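Local structure of conserved hypothetical protein (Sulfolobus solfataricus, 2FNA) at residues P243-Y248 and K272-E277; Y345-S348 and I352-A355. The protein is an archaeal AAA+ ATPase of unknown cellular role that binds ADP and magnesium and probably hydrolyses ATP. One frame throughout, in Å; residues are numbered along the deposited sequence.

Contact 1 of 2, residues P243-Y248 and K272-E277. With ADP (adenosine-5'-diphosphate), chain D.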
# COMPACT_ATOMS: atom_id res chain seq x y z
N PRO A 243 -2.65 -5.68 -11.70
CA PRO A 243 -4.01 -5.26 -12.04
C PRO A 243 -4.17 -3.81 -12.47
O PRO A 243 -4.95 -3.53 -13.39
CB PRO A 243 -4.81 -5.55 -10.76
CG PRO A 243 -4.10 -6.69 -10.13
CD PRO A 243 -2.61 -6.39 -10.41
N GLY A 244 -3.48 -2.91 -11.78
CA GLY A 244 -3.55 -1.48 -12.06
C GLY A 244 -3.15 -1.14 -13.48
O GLY A 244 -3.75 -0.26 -14.10
N TRP A 245 -2.13 -1.83 -14.02
CA TRP A 245 -1.70 -1.52 -15.38
C TRP A 245 -2.70 -2.09 -16.41
O TRP A 245 -2.97 -1.48 -17.46
CB TRP A 245 -0.33 -2.08 -15.69
CG TRP A 245 0.81 -1.64 -14.83
CD1 TRP A 245 1.79 -2.44 -14.41
CD2 TRP A 245 1.12 -0.32 -14.35
NE1 TRP A 245 2.70 -1.73 -13.69
CE2 TRP A 245 2.32 -0.42 -13.63
CE3 TRP A 245 0.52 0.94 -14.46
CZ2 TRP A 245 2.93 0.67 -13.02
CZ3 TRP A 245 1.12 2.03 -13.84
CH2 TRP A 245 2.31 1.89 -13.14
N LEU A 246 -3.23 -3.27 -16.12
CA LEU A 246 -4.22 -3.91 -17.00
C LEU A 246 -5.51 -3.09 -17.05
O LEU A 246 -6.16 -3.00 -18.10
CB LEU A 246 -4.51 -5.33 -16.49
CG LEU A 246 -3.36 -6.31 -16.76
CD1 LEU A 246 -3.63 -7.60 -16.11
CD2 LEU A 246 -3.15 -6.54 -18.25
N THR A 247 -5.88 -2.53 -15.90
CA THR A 247 -7.03 -1.63 -15.78
C THR A 247 -6.89 -0.38 -16.65
O THR A 247 -7.83 -0.01 -17.33
CB THR A 247 -7.21 -1.19 -14.30
OG1 THR A 247 -7.38 -2.34 -13.48
CG2 THR A 247 -8.44 -0.27 -14.08
N TYR A 248 -5.75 0.31 -16.55
CA TYR A 248 -5.46 1.48 -17.36
C TYR A 248 -5.51 1.13 -18.85
O TYR A 248 -6.19 1.78 -19.58
CB TYR A 248 -4.06 2.00 -17.01
CG TYR A 248 -3.75 3.37 -17.58
CD1 TYR A 248 -4.13 4.52 -16.90
CD2 TYR A 248 -3.07 3.52 -18.79
CE1 TYR A 248 -3.85 5.79 -17.41
CE2 TYR A 248 -2.79 4.79 -19.30
CZ TYR A 248 -3.18 5.92 -18.61
OH TYR A 248 -2.92 7.22 -19.11
N LYS A 272 6.57 6.47 -16.37
CA LYS A 272 6.57 7.78 -15.68
C LYS A 272 6.24 7.60 -14.20
O LYS A 272 6.95 8.11 -13.31
CB LYS A 272 5.56 8.72 -16.32
CG LYS A 272 6.15 9.69 -17.34
CD LYS A 272 5.05 10.54 -18.00
N LEU A 273 5.18 6.86 -13.94
CA LEU A 273 4.79 6.62 -12.56
C LEU A 273 5.84 5.83 -11.79
O LEU A 273 6.23 6.22 -10.71
CB LEU A 273 3.42 5.97 -12.50
CG LEU A 273 2.82 5.87 -11.10
CD1 LEU A 273 2.75 7.21 -10.43
CD2 LEU A 273 1.40 5.26 -11.23
N ILE A 274 6.37 4.75 -12.36
CA ILE A 274 7.41 3.98 -11.69
C ILE A 274 8.65 4.82 -11.34
O ILE A 274 9.18 4.73 -10.24
CB ILE A 274 7.81 2.75 -12.51
CG1 ILE A 274 6.68 1.73 -12.48
CG2 ILE A 274 9.16 2.13 -12.00
CD1 ILE A 274 6.61 0.81 -13.65
N LEU A 275 9.11 5.63 -12.28
CA LEU A 275 10.32 6.44 -12.06
C LEU A 275 10.09 7.58 -11.04
O LEU A 275 11.02 7.98 -10.33
CB LEU A 275 10.82 7.01 -13.39
CG LEU A 275 11.39 5.99 -14.39
CD1 LEU A 275 11.80 6.66 -15.70
CD2 LEU A 275 12.54 5.25 -13.82
N LYS A 276 8.86 8.08 -10.97
CA LYS A 276 8.52 9.04 -9.94
C LYS A 276 8.55 8.38 -8.55
O LYS A 276 9.04 8.95 -7.57
CB LYS A 276 7.15 9.64 -10.19
CG LYS A 276 6.86 10.86 -9.32
CD LYS A 276 5.39 11.10 -9.16
CE LYS A 276 5.15 12.45 -8.53
NZ LYS A 276 6.12 12.73 -7.41
N GLU A 277 8.02 7.16 -8.48
CA GLU A 277 8.07 6.35 -7.27
C GLU A 277 9.52 5.98 -6.90
O GLU A 277 9.86 5.85 -5.72
CB GLU A 277 7.22 5.09 -7.47
CG GLU A 277 5.72 5.42 -7.45
CD GLU A 277 4.84 4.27 -7.82
OE1 GLU A 277 5.35 3.21 -8.27
OE2 GLU A 277 3.61 4.42 -7.67
PB ADP D . -3.13 -0.73 -4.40
O1B ADP D . -2.78 -2.15 -4.12
O2B ADP D . -1.96 0.03 -5.02
O3B ADP D . -3.83 0.02 -3.32
PA ADP D . -5.56 -0.07 -5.94
O1A ADP D . -6.73 -0.52 -5.14
O2A ADP D . -5.31 1.38 -5.80
O3A ADP D . -4.17 -0.88 -5.69
O5' ADP D . -5.81 -0.57 -7.43
C5' ADP D . -4.99 -0.16 -8.54
C4' ADP D . -5.85 0.01 -9.78
O4' ADP D . -6.24 -1.24 -10.33
C3' ADP D . -7.13 0.75 -9.56
O3' ADP D . -7.47 1.39 -10.81
C2' ADP D . -8.15 -0.33 -9.30
O2' ADP D . -9.47 0.06 -9.65
C1' ADP D . -7.65 -1.40 -10.23
N9 ADP D . -7.86 -2.77 -9.79
C8 ADP D . -6.98 -3.51 -9.07
N7 ADP D . -7.45 -4.75 -8.90
C5 ADP D . -8.67 -4.80 -9.50
C6 ADP D . -9.72 -5.82 -9.72
N6 ADP D . -9.59 -7.06 -9.20
N1 ADP D . -10.82 -5.47 -10.44
C2 ADP D . -10.97 -4.25 -10.97
N3 ADP D . -10.05 -3.28 -10.83
C4 ADP D . -8.91 -3.51 -10.12

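Contact 2 of 2, residues Y345-S348 and I352-A355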
# COMPACT_ATOMS: atom_id res chain seq x y z
N TYR A 345 18.30 -11.79 -8.52
CA TYR A 345 17.43 -10.69 -8.10
C TYR A 345 16.67 -10.22 -9.34
O TYR A 345 17.26 -10.01 -10.40
CB TYR A 345 18.25 -9.53 -7.54
CG TYR A 345 19.06 -9.83 -6.31
CD1 TYR A 345 20.33 -10.39 -6.41
CD2 TYR A 345 18.58 -9.51 -5.04
CE1 TYR A 345 21.10 -10.65 -5.26
CE2 TYR A 345 19.33 -9.76 -3.89
CZ TYR A 345 20.59 -10.33 -4.01
OH TYR A 345 21.34 -10.58 -2.87
N CYS A 346 15.36 -10.04 -9.19
CA CYS A 346 14.51 -9.60 -10.28
C CYS A 346 13.66 -8.43 -9.85
O CYS A 346 13.23 -8.40 -8.69
CB CYS A 346 13.56 -10.72 -10.71
SG CYS A 346 14.40 -12.28 -11.13
N PRO A 347 13.38 -7.48 -10.79
CA PRO A 347 12.39 -6.45 -10.50
C PRO A 347 11.11 -7.14 -10.12
O PRO A 347 10.83 -8.22 -10.61
CB PRO A 347 12.26 -5.73 -11.84
CG PRO A 347 13.63 -5.89 -12.45
CD PRO A 347 13.94 -7.31 -12.14
N SER A 348 10.35 -6.53 -9.21
CA SER A 348 9.22 -7.20 -8.62
C SER A 348 8.01 -7.35 -9.57
O SER A 348 7.08 -8.08 -9.28
CB SER A 348 8.86 -6.46 -7.34
OG SER A 348 8.58 -5.11 -7.64
N ILE A 352 8.57 -2.62 -14.06
CA ILE A 352 9.76 -2.09 -13.38
C ILE A 352 11.04 -2.48 -14.16
O ILE A 352 11.97 -1.68 -14.27
CB ILE A 352 9.87 -2.57 -11.95
CG1 ILE A 352 8.68 -2.09 -11.15
CG2 ILE A 352 11.15 -2.05 -11.32
CD1 ILE A 352 8.69 -2.54 -9.74
N SER A 353 11.09 -3.69 -14.71
CA SER A 353 12.18 -4.05 -15.62
C SER A 353 12.20 -3.07 -16.77
O SER A 353 13.22 -2.49 -17.08
CB SER A 353 12.00 -5.45 -16.20
OG SER A 353 11.69 -6.34 -15.14
N LEU A 354 11.04 -2.88 -17.39
CA LEU A 354 10.94 -2.02 -18.54
C LEU A 354 11.43 -0.61 -18.22
O LEU A 354 12.16 -0.03 -19.00
CB LEU A 354 9.51 -1.95 -19.04
CG LEU A 354 9.33 -1.21 -20.35
CD1 LEU A 354 9.78 -2.11 -21.48
CD2 LEU A 354 7.88 -0.76 -20.54
N ALA A 355 10.99 -0.06 -17.08
CA ALA A 355 11.29 1.31 -16.71
C ALA A 355 12.77 1.58 -16.60
O ALA A 355 13.20 2.70 -16.86
CB ALA A 355 10.60 1.67 -15.40

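Contact 1 of 2, residues P243-Y248 and K272-E277
Leu273 and Ile274 of helix 259-282 meet the indole of Trp245 on helix 243-256, two helices packed as in the all-helical part that follows the P-loop core of AAA+ ATPases. Leu273 comes first: its CG lies opposite the backbone N (chi1 -171°), which carries CD2 to 4.0 Å from Trp245 CH2, at the far corner of the six-membered ring. One residue on, Ile274 reaches the neighbouring corner, with CD1 3.7 Å from Trp245 CZ2 and its CG1 close behind. Both branched chains cross the indole at a slant, and Trp245 NE1 is hydrogen-bonded to Glu349. A turn later Glu277 forms a salt bridge with Arg40, which the side chains of Trp245 and Leu273 also touch and whose backbone N is hydrogen-bonded to ADP. Another side of helix 243-256 meets the nucleotide: Pro243 CB sits 3.3 Å from ADP N7 and Gly244 CA 3.2 Å from ADP O4'. Thr247 packs against the ribose, and its OG1 donates to Pro243 O at 2.7 Å from well above the carbonyl plane. An alanine in its place is likely to leave Pro243 O without one of its two donors and open a gap beside the ribose. Thr247 OG1 itself lies 3.4 Å from ADP C1'.

Contact 2 of 2, residues Y345-S348 and I352-A355
Pro347, Ile352 and Ser353 carry this short-range contact, in which the end of strand 345-347 turns back against helix 350-355, in a region that matches a winged helix-turn-helix domain. The proline ring is the centre of it. Its CG lies 3.3 Å from Ser353 OG and its CB 3.4 Å from Ser353 OG, a close van der Waals approach in which the hydroxyl oxygen sits against two ring carbons. Ile352 takes the adjoining place, its CG2 branch 3.9 Å from Pro347 CB. The other branch is put to separate use: with CG1 opposite the carbonyl carbon (chi1 -62°) and the chain then extended, CD1 arrives 3.3 Å from Ser348 OG. That hydroxyl is engaged by the Ser336 carbonyl oxygen, so the methyl packs against an oxygen that already has a polar partner. No hydrogen bond joins the two segments; they meet by van der Waals packing. Around them, strand 345-347 pairs antiparallel with strand 338-340, Cys346 bonding to Ile339 through the backbone. Ile352 also rests on Trp337 and on Met296 of helix 289-299, while Leu354 and Ala355 face helix 259-282.

Contact 1 closes before contact 2 opens along the chain, and their centres lie 13 Å apart on the same side of the molecule's centre. Helix 259-282 is the shared element: it packs on the nucleotide-binding helix 243-256 and also on helix 350-355 at the C-terminus. The two contacts touch directly, with Ile274 CG2 3.7 Å from Ala355 CB and Ile274 CD1 4.0 Å from Ile352 N. Leu351, on helix 350-355, meets both Trp245 and Ile274. The C-terminal helix 350-355, which follows strand 345-347 of the probable winged-helix region, thus packs against helix 259-282, which packs in turn on the ADP-contacting helix 243-256; Ile274 and Trp245 make the join.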